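Local coordinates for protein 15-O-acetyltransferase (Fusarium sporotrichioides, PDB 3FOT) that acetylates the 15-hydroxyl of trichothecene precursors such as 15-deacetylcalonectrin on the way to T-2 toxin, as a BAHD-superfamily acyltransferase, at residues Asn403-Leu406 and Gln407-Leu411. Numbering follows the deposited sequence.
Sequences NPFL and QALGL
In the first turn of helix 406-423, Leu-409 turns back toward Phe-405, just before the helix, and Leu-406, its first residue. Its CB lies 3.4 Å from Leu-406 O. CG stands anti to the backbone N (chi1 175°), and from there the two methyls part: CD1 meets Phe-405 CE1 at 4.0 Å, while CD2 rests against Leu-406 CD1 at 4.1 Å. A branched leucine suits this place because each prong has an apolar neighbour; Leu-406, buried and apolar, also packs on Trp-400 and Leu-401 of helix 379-401. Phe-405, the N-cap residue, is third in a type I turn from Asn-403 to Leu-406. Asn-403, whose short side-chain carbonyl can reach the NH two residues on, adds an Asx turn: OD1 accepts from Phe-405 N (3.2 Å, 170° at the hydrogen) and sits over the centre of one face of the Phe-405 ring. A phenylalanine at the N-cap brings no side-chain acceptor for the first NH groups; water 1 accepts from Ala-408 N and donates to Pro-404 O. Helical bonds run from Leu-409 N to Phe-405 O (3.0 Å) and Gly-410 N to Leu-406 O (2.9 Å). One turn beyond Gly-410 is His-414, which binds 15-deacetylcalonectrin.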
loop_
_atom_site.group_PDB
_atom_site.type_symbol
_atom_site.label_atom_id
_atom_site.label_comp_id
_atom_site.label_asym_id
_atom_site.label_seq_id
_atom_site.Cartn_x
_atom_site.Cartn_y
_atom_site.Cartn_z
ATOM N N ASN A 403 7.335 -10.633 -19.330
ATOM C CA ASN A 403 8.717 -10.318 -19.605
ATOM C C ASN A 403 9.652 -10.548 -18.415
ATOM O O ASN A 403 9.426 -9.980 -17.353
ATOM C CB ASN A 403 8.827 -8.881 -20.050
ATOM C CG ASN A 403 9.991 -8.680 -20.919
ATOM O OD1 ASN A 403 11.121 -9.004 -20.536
ATOM N ND2 ASN A 403 9.741 -8.202 -22.133
ATOM N N PRO A 404 10.703 -11.379 -18.583
ATOM C CA PRO A 404 11.585 -11.670 -17.457
ATOM C C PRO A 404 12.360 -10.477 -16.888
ATOM O O PRO A 404 12.832 -10.558 -15.768
ATOM C CB PRO A 404 12.558 -12.718 -18.033
ATOM C CG PRO A 404 11.820 -13.310 -19.183
ATOM C CD PRO A 404 11.128 -12.126 -19.786
ATOM N N PHE A 405 12.498 -9.397 -17.646
ATOM C CA PHE A 405 13.217 -8.232 -17.148
ATOM C C PHE A 405 12.327 -7.201 -16.439
ATOM O O PHE A 405 12.801 -6.120 -16.078
ATOM C CB PHE A 405 14.114 -7.576 -18.227
ATOM C CG PHE A 405 13.375 -7.041 -19.451
ATOM C CD1 PHE A 405 12.257 -6.198 -19.333
ATOM C CD2 PHE A 405 13.850 -7.342 -20.738
ATOM C CE1 PHE A 405 11.605 -5.716 -20.465
ATOM C CE2 PHE A 405 13.211 -6.850 -21.879
ATOM C CZ PHE A 405 12.090 -6.025 -21.743
ATOM N N LEU A 406 11.056 -7.542 -16.219
ATOM C CA LEU A 406 10.095 -6.513 -15.752
ATOM C C LEU A 406 10.498 -5.825 -14.445
ATOM O O LEU A 406 10.379 -4.593 -14.337
ATOM C CB LEU A 406 8.649 -7.035 -15.694
ATOM C CG LEU A 406 7.643 -5.867 -15.625
ATOM C CD1 LEU A 406 7.597 -5.040 -16.922
ATOM C CD2 LEU A 406 6.247 -6.361 -15.218
ATOM N N GLN A 407 11.000 -6.582 -13.462
ATOM C CA GLN A 407 11.397 -5.928 -12.199
ATOM C C GLN A 407 12.559 -4.972 -12.421
ATOM O O GLN A 407 12.549 -3.855 -11.899
ATOM C CB GLN A 407 11.672 -6.915 -11.057
ATOM C CG GLN A 407 12.020 -6.222 -9.718
ATOM C CD GLN A 407 10.921 -5.264 -9.206
ATOM O OE1 GLN A 407 9.732 -5.501 -9.401
ATOM N NE2 GLN A 407 11.336 -4.186 -8.548
ATOM N N ALA A 408 13.542 -5.386 -13.226
ATOM C CA ALA A 408 14.643 -4.481 -13.571
ATOM C C ALA A 408 14.137 -3.202 -14.253
ATOM O O ALA A 408 14.660 -2.106 -14.014
ATOM C CB ALA A 408 15.686 -5.201 -14.478
ATOM N N LEU A 409 13.127 -3.353 -15.103
ATOM C CA LEU A 409 12.547 -2.220 -15.839
ATOM C C LEU A 409 11.873 -1.263 -14.859
ATOM O O LEU A 409 12.004 -0.062 -14.998
ATOM C CB LEU A 409 11.550 -2.700 -16.901
ATOM C CG LEU A 409 10.737 -1.673 -17.702
ATOM C CD1 LEU A 409 10.428 -2.145 -19.144
ATOM C CD2 LEU A 409 9.409 -1.387 -16.974
ATOM N N GLY A 410 11.134 -1.818 -13.899
ATOM C CA GLY A 410 10.473 -1.007 -12.857
ATOM C C GLY A 410 11.466 -0.120 -12.138
ATOM O O GLY A 410 11.246 1.074 -11.979
ATOM N N LEU A 411 12.571 -0.708 -11.700
ATOM C CA LEU A 411 13.571 0.033 -10.945
ATOM C C LEU A 411 14.105 1.189 -11.782
ATOM O O LEU A 411 14.227 2.313 -11.315
ATOM C CB LEU A 411 14.709 -0.897 -10.502
ATOM C CG LEU A 411 14.306 -2.051 -9.578
ATOM C CD1 LEU A 411 15.530 -2.923 -9.303
ATOM C CD2 LEU A 411 13.670 -1.556 -8.272
HETATM O O HOH W 1 13.405 -8.578 -13.658
#